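Local coordinates for protein of unknown function with a Fic domain (PDB 3CUC) that is of unknown function but carries a domain of the Fic/DOC family within a largely helical single chain, at residues Leu272-Lys275 against Ala276-Glu280; Phe209-Arg213 against Tyr214-Met218; Ser149-Pro153 against Glu154-Ala158. All coordinates share one frame; numbering follows the deposited sequence.

Contact 1 (Leu272-Lys275 against Ala276-Glu280); sequences LAIK and AAKGE
Lys-275 and Glu-280 carry the charged part of the contact: NZ meets OE1 at 3.1 Å in a salt bridge, reaching the carboxylate oxygen nearly end-on to its C-O bond. The two side chains cross at about a right angle. A bend at the last torsion of the lysine (chi4 54°) turns NZ back toward OE1, and nearer the backbone Glu-280 CB lies 4.0 Å from Lys-275 CG.

Backbone hydrogen bonds run through helix 256-277 to its end. Ala-277 N to Ala-273 O is the straightest across the contact (171°), and Lys-278 N closes the next turn on Ile-274 O. The helix then ends in a Schellman motif: Gly-279 takes positive phi, its N bonds Ala-276 O at 2.8 Å, and Glu-280 N bonds Lys-275 O at 3.1 Å. That second bond brings Glu-280 alongside Lys-275, consistent with the salt bridge between their ends.

Apolar contact is thinner. Ile-274 and Lys-278 lie side by side and point the same way, with Ile-274 CG2 4.0 Å from Lys-278 CE. Lys-278 CG lies 3.4 Å from Ile-274 O, and the chain is extended beyond it. Ile-274 also packs on Leu-10 and Lys-13 of helix 6-16, while Ala-277 meets Leu-17 and Leu-20 in the loop that follows.

Contact 2 (Phe209-Arg213 against Tyr214-Met218); sequences FVLHR and YGYPM
Arg-213 and Tyr-214 form the close-packed side of this helix end. Their side chains run side by side, and CG of the arginine sits over one face of the tyrosine ring, 3.7 Å from its centroid and 4° off the normal, a CH-pi contact. The arginine chain bends at chi3 (-71°), and its guanidinium stands at 82° to the tyrosine ring instead of stacking on it. Phe-209 CZ lies over the centre of one guanidinium face, while the nitrogens bond Ala-88 O, Arg-93 O and, weakly, Glu-87 O. These bonds, with Phe-209 CZ over the face, would hold the rotation of the group.

Val-210 CG1 adds a contact of 4.0 Å with Tyr-214 CD2, and Leu-211 CB packs against Tyr-216 CB at 3.9 Å, those two side chains crossing nearly at right angles. At His-212, CB lies 4.0 Å from CG of selenomethionine Met-218, whose SE approaches the imidazole ring obliquely, and His-212 NE2 is hydrogen-bonded to Gln-89 NE2. The loose, solvent side is at Gly-215, which is exposed at the turn; beyond it the Tyr-216 ring leads away to stack on Tyr-11.

The backbone closes the turn with two bonds. Tyr-216 N reaches Leu-211 O at 2.8 Å, and Gly-215 N bonds His-212 O at 3.1 Å. With Gly-215 at positive phi as the C-prime residue, this is the Schellman motif that ends helix 199-213.

Contact 3 (Ser149-Pro153 against Glu154-Ala158); sequences SYASP and EETPA
The carboxylate of Glu-155 lies against Ser-152. OG of the serine stands over one of its faces, 3.2 Å from Glu-155 CD, while the backbone N of Ser-152 comes in on the anti side of OE2, 16° out of the carboxylate plane. This N-H bond is short and almost straight: Ser-152 N to Glu-155 OE2 measures 2.9 Å at 176°. The carboxylate of Glu-154 lies on another side of the serine, with OE1 3.4 Å from Ser-152 CB. The first torsion of Glu-155 (chi1 75°) sets CG between its own backbone N and carbonyl carbon; from there an extended chain carries OE2 to the serine N-H.

In return, Glu-155 N gives a weak bond of 3.3 Å to Ser-152 OG. The reciprocal pair in a Ser-x-x-Glu sequence has the bonding pattern of a capping box, found here where the loop after strand 147-148 turns into helix 156-173. Pro-153 follows the serine within this box, and its O lies 3.6 Å from Pro-157 CD.

Ser-152 O is gripped from the helix side. Thr-156 OG1 donates to it at 2.8 Å from above the carbonyl plane, and Thr-156 N adds a weak bond to the same oxygen. Ala-151 points its methyl toward the helix start, CB lying 3.5 Å from Thr-156 OG1 and close to Glu-155 CG. Elsewhere in the chain Thr-156 touches Tyr-133 and Pro-194, while the backbone of Ala-151 is hydrogen-bonded to that of Ile-192 and Tyr-150 stacks on His-193.

All three contacts lie at helix ends: contact 3 where helix 156-173 begins, contacts 2 and 1 at Schellman turns closing helices 199-213 and 256-277. Contacts 1 and 2 lie on the same side of the chain's centre, their centres 18 Å and nearest atoms about 5 Å apart; Trp-14 of helix 6-16 joins them, touching Ala-273 and bonding Gly-215 O. Contact 3 is remote, its centre 29 Å from that of contact 2 and 44 Å from that of contact 1. Through His-193 and Pro-194 it borders the start of the His-Pro-Phe signature of Fic proteins, which leads into the helix that contact 2 ends.

Contact 1 (Leu272-Lys275 against Ala276-Glu280)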
# COMPACT_ATOMS: atom_id res chain seq x y z
N LEU A 272 -11.53 -9.38 11.29
CA LEU A 272 -12.70 -8.59 10.92
C LEU A 272 -13.48 -9.22 9.78
O LEU A 272 -14.72 -9.20 9.79
CB LEU A 272 -12.30 -7.16 10.54
CG LEU A 272 -12.68 -6.05 11.52
CD1 LEU A 272 -12.13 -6.36 12.92
CD2 LEU A 272 -12.19 -4.68 11.00
N ALA A 273 -12.78 -9.77 8.79
CA ALA A 273 -13.43 -10.32 7.60
C ALA A 273 -14.20 -11.58 7.96
O ALA A 273 -15.33 -11.77 7.50
CB ALA A 273 -12.42 -10.58 6.52
N ILE A 274 -13.60 -12.44 8.78
CA ILE A 274 -14.28 -13.62 9.31
C ILE A 274 -15.54 -13.21 10.08
O ILE A 274 -16.60 -13.84 9.97
CB ILE A 274 -13.34 -14.46 10.23
CG1 ILE A 274 -12.28 -15.18 9.39
CG2 ILE A 274 -14.14 -15.49 11.03
CD1 ILE A 274 -11.21 -15.85 10.21
N LYS A 275 -15.42 -12.14 10.86
CA LYS A 275 -16.52 -11.62 11.65
C LYS A 275 -17.67 -11.21 10.74
O LYS A 275 -18.83 -11.52 11.00
CB LYS A 275 -16.03 -10.44 12.51
CG LYS A 275 -16.66 -10.34 13.89
CD LYS A 275 -15.71 -9.64 14.88
CE LYS A 275 -16.46 -8.98 16.03
NZ LYS A 275 -17.37 -9.92 16.73
N ALA A 276 -17.34 -10.52 9.65
CA ALA A 276 -18.32 -10.09 8.66
C ALA A 276 -18.99 -11.29 7.99
O ALA A 276 -20.21 -11.34 7.90
CB ALA A 276 -17.67 -9.20 7.61
N ALA A 277 -18.18 -12.25 7.53
CA ALA A 277 -18.68 -13.48 6.91
C ALA A 277 -19.71 -14.19 7.78
O ALA A 277 -20.72 -14.68 7.29
CB ALA A 277 -17.53 -14.42 6.58
N LYS A 278 -19.46 -14.24 9.09
CA LYS A 278 -20.39 -14.84 10.05
C LYS A 278 -21.62 -13.97 10.34
O LYS A 278 -22.41 -14.32 11.20
CB LYS A 278 -19.65 -15.13 11.36
CG LYS A 278 -18.59 -16.22 11.27
CD LYS A 278 -17.88 -16.36 12.61
CE LYS A 278 -17.09 -17.66 12.71
NZ LYS A 278 -16.26 -17.70 13.95
N GLY A 279 -21.76 -12.84 9.65
CA GLY A 279 -22.92 -11.96 9.83
C GLY A 279 -22.88 -11.02 11.03
O GLY A 279 -23.82 -10.26 11.23
N GLU A 280 -21.80 -11.06 11.82
CA GLU A 280 -21.69 -10.24 13.03
C GLU A 280 -21.29 -8.81 12.68
O GLU A 280 -20.90 -8.54 11.55
CB GLU A 280 -20.65 -10.83 13.99
CG GLU A 280 -20.92 -12.27 14.42
CD GLU A 280 -19.65 -12.99 14.83
OE1 GLU A 280 -18.76 -12.35 15.41
OE2 GLU A 280 -19.54 -14.21 14.57

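Contact 2 (Phe209-Arg213 against Tyr214-Met218)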
# COMPACT_ATOMS: atom_id res chain seq x y z
N PHE A 209 -2.34 -4.60 -3.63
CA PHE A 209 -2.38 -5.22 -4.96
C PHE A 209 -1.99 -6.69 -4.84
O PHE A 209 -2.68 -7.57 -5.35
CB PHE A 209 -1.44 -4.50 -5.92
CG PHE A 209 -1.16 -5.25 -7.19
CD1 PHE A 209 -2.01 -5.17 -8.28
CD2 PHE A 209 -0.02 -6.04 -7.31
CE1 PHE A 209 -1.74 -5.86 -9.46
CE2 PHE A 209 0.26 -6.73 -8.48
CZ PHE A 209 -0.61 -6.64 -9.56
N VAL A 210 -0.88 -6.94 -4.15
CA VAL A 210 -0.39 -8.30 -4.00
C VAL A 210 -1.40 -9.16 -3.24
O VAL A 210 -1.79 -10.23 -3.70
CB VAL A 210 0.99 -8.31 -3.30
CG1 VAL A 210 1.47 -9.74 -3.08
CG2 VAL A 210 2.01 -7.52 -4.12
N LEU A 211 -1.83 -8.67 -2.08
CA LEU A 211 -2.76 -9.42 -1.25
C LEU A 211 -4.07 -9.72 -1.97
O LEU A 211 -4.59 -10.83 -1.87
CB LEU A 211 -3.07 -8.66 0.05
CG LEU A 211 -1.93 -8.43 1.04
CD1 LEU A 211 -2.41 -7.64 2.25
CD2 LEU A 211 -1.35 -9.75 1.48
N HIS A 212 -4.62 -8.75 -2.68
CA HIS A 212 -5.89 -8.95 -3.36
C HIS A 212 -5.77 -9.99 -4.49
O HIS A 212 -6.64 -10.86 -4.64
CB HIS A 212 -6.41 -7.63 -3.93
CG HIS A 212 -7.81 -7.70 -4.45
ND1 HIS A 212 -8.89 -7.96 -3.63
CD2 HIS A 212 -8.31 -7.53 -5.69
CE1 HIS A 212 -9.99 -7.96 -4.36
NE2 HIS A 212 -9.67 -7.70 -5.61
N ARG A 213 -4.70 -9.88 -5.27
CA ARG A 213 -4.43 -10.81 -6.36
C ARG A 213 -4.46 -12.26 -5.89
O ARG A 213 -5.01 -13.11 -6.57
CB ARG A 213 -3.08 -10.50 -7.01
CG ARG A 213 -2.51 -11.63 -7.85
CD ARG A 213 -1.55 -11.10 -8.89
NE ARG A 213 -2.27 -10.37 -9.93
CZ ARG A 213 -1.70 -9.79 -10.98
NH1 ARG A 213 -0.39 -9.83 -11.16
NH2 ARG A 213 -2.46 -9.17 -11.86
N TYR A 214 -3.87 -12.52 -4.72
CA TYR A 214 -3.78 -13.88 -4.20
C TYR A 214 -4.86 -14.20 -3.17
O TYR A 214 -4.69 -15.09 -2.34
CB TYR A 214 -2.36 -14.13 -3.64
CG TYR A 214 -1.30 -13.97 -4.71
CD1 TYR A 214 -1.22 -14.87 -5.76
CD2 TYR A 214 -0.41 -12.91 -4.69
CE1 TYR A 214 -0.27 -14.74 -6.76
CE2 TYR A 214 0.55 -12.77 -5.69
CZ TYR A 214 0.61 -13.69 -6.73
OH TYR A 214 1.55 -13.56 -7.72
N GLY A 215 -5.99 -13.51 -3.24
CA GLY A 215 -7.17 -13.87 -2.45
C GLY A 215 -7.12 -13.58 -0.96
O GLY A 215 -7.88 -14.17 -0.19
N TYR A 216 -6.24 -12.68 -0.54
CA TYR A 216 -6.19 -12.27 0.85
C TYR A 216 -7.01 -11.00 1.01
O TYR A 216 -7.13 -10.23 0.06
CB TYR A 216 -4.76 -12.00 1.30
CG TYR A 216 -3.91 -13.23 1.51
CD1 TYR A 216 -3.62 -14.10 0.46
CD2 TYR A 216 -3.36 -13.51 2.77
CE1 TYR A 216 -2.83 -15.22 0.66
CE2 TYR A 216 -2.57 -14.63 2.97
CZ TYR A 216 -2.30 -15.48 1.92
OH TYR A 216 -1.51 -16.58 2.13
N PRO A 217 -7.56 -10.76 2.21
CA PRO A 217 -8.20 -9.48 2.44
C PRO A 217 -7.15 -8.39 2.55
O PRO A 217 -6.09 -8.61 3.12
CB PRO A 217 -8.88 -9.67 3.79
CG PRO A 217 -8.06 -10.69 4.48
CD PRO A 217 -7.61 -11.62 3.40
N MSE A 218 -7.45 -7.22 1.99
CA MSE A 218 -6.49 -6.13 1.98
C MSE A 218 -6.32 -5.55 3.39
O MSE A 218 -7.19 -5.71 4.25
CB MSE A 218 -6.93 -5.08 0.96
CG MSE A 218 -6.75 -5.57 -0.46
SE MSE A 218 -7.42 -4.34 -1.76
CE MSE A 218 -9.37 -4.60 -1.51

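Contact 3 (Ser149-Pro153 against Glu154-Ala158)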
# COMPACT_ATOMS: atom_id res chain seq x y z
N SER A 149 18.97 8.54 1.85
CA SER A 149 19.37 8.55 0.43
C SER A 149 18.54 7.57 -0.42
O SER A 149 18.77 6.36 -0.36
CB SER A 149 20.86 8.20 0.31
N TYR A 150 17.60 8.10 -1.22
CA TYR A 150 16.81 7.25 -2.12
C TYR A 150 17.54 7.17 -3.45
O TYR A 150 18.60 7.76 -3.62
CB TYR A 150 15.40 7.80 -2.33
CG TYR A 150 14.63 8.07 -1.05
CD1 TYR A 150 14.19 7.03 -0.24
CD2 TYR A 150 14.32 9.37 -0.67
CE1 TYR A 150 13.47 7.27 0.93
CE2 TYR A 150 13.61 9.63 0.49
CZ TYR A 150 13.19 8.58 1.28
OH TYR A 150 12.49 8.84 2.43
N ALA A 151 16.98 6.43 -4.41
CA ALA A 151 17.61 6.27 -5.72
C ALA A 151 17.86 7.64 -6.35
O ALA A 151 17.04 8.55 -6.23
CB ALA A 151 16.75 5.40 -6.64
N SER A 152 19.01 7.77 -7.01
CA SER A 152 19.32 9.00 -7.72
C SER A 152 18.42 9.07 -8.94
O SER A 152 18.01 8.03 -9.46
CB SER A 152 20.79 9.04 -8.13
OG SER A 152 21.10 8.02 -9.06
N PRO A 153 18.12 10.29 -9.42
CA PRO A 153 17.31 10.42 -10.63
C PRO A 153 17.85 9.61 -11.81
O PRO A 153 17.07 9.12 -12.62
CB PRO A 153 17.38 11.92 -10.92
CG PRO A 153 17.60 12.55 -9.60
CD PRO A 153 18.49 11.61 -8.86
N GLU A 154 19.17 9.46 -11.88
CA GLU A 154 19.82 8.76 -12.98
C GLU A 154 19.56 7.25 -12.94
O GLU A 154 19.20 6.65 -13.94
CB GLU A 154 21.34 9.03 -12.98
CG GLU A 154 21.75 10.50 -13.17
CD GLU A 154 21.62 11.35 -11.91
OE1 GLU A 154 21.84 10.83 -10.80
OE2 GLU A 154 21.31 12.56 -12.03
N GLU A 155 19.74 6.65 -11.76
CA GLU A 155 19.65 5.19 -11.63
C GLU A 155 18.21 4.68 -11.41
O GLU A 155 17.97 3.47 -11.47
CB GLU A 155 20.57 4.71 -10.50
CG GLU A 155 20.07 4.99 -9.09
CD GLU A 155 21.17 4.97 -8.05
OE1 GLU A 155 22.19 4.28 -8.28
OE2 GLU A 155 21.02 5.64 -7.01
N THR A 156 17.27 5.59 -11.17
CA THR A 156 15.88 5.23 -10.87
C THR A 156 15.22 4.33 -11.92
O THR A 156 14.72 3.27 -11.58
CB THR A 156 15.00 6.48 -10.60
OG1 THR A 156 15.40 7.08 -9.36
CG2 THR A 156 13.52 6.10 -10.53
N PRO A 157 15.22 4.75 -13.20
CA PRO A 157 14.60 3.89 -14.23
C PRO A 157 15.18 2.48 -14.32
O PRO A 157 14.44 1.52 -14.54
CB PRO A 157 14.85 4.65 -15.54
CG PRO A 157 15.84 5.70 -15.23
CD PRO A 157 15.74 6.00 -13.78
N ALA A 158 16.50 2.35 -14.15
CA ALA A 158 17.15 1.04 -14.10
C ALA A 158 16.69 0.23 -12.88
O ALA A 158 16.37 -0.95 -12.99
CB ALA A 158 18.67 1.20 -14.10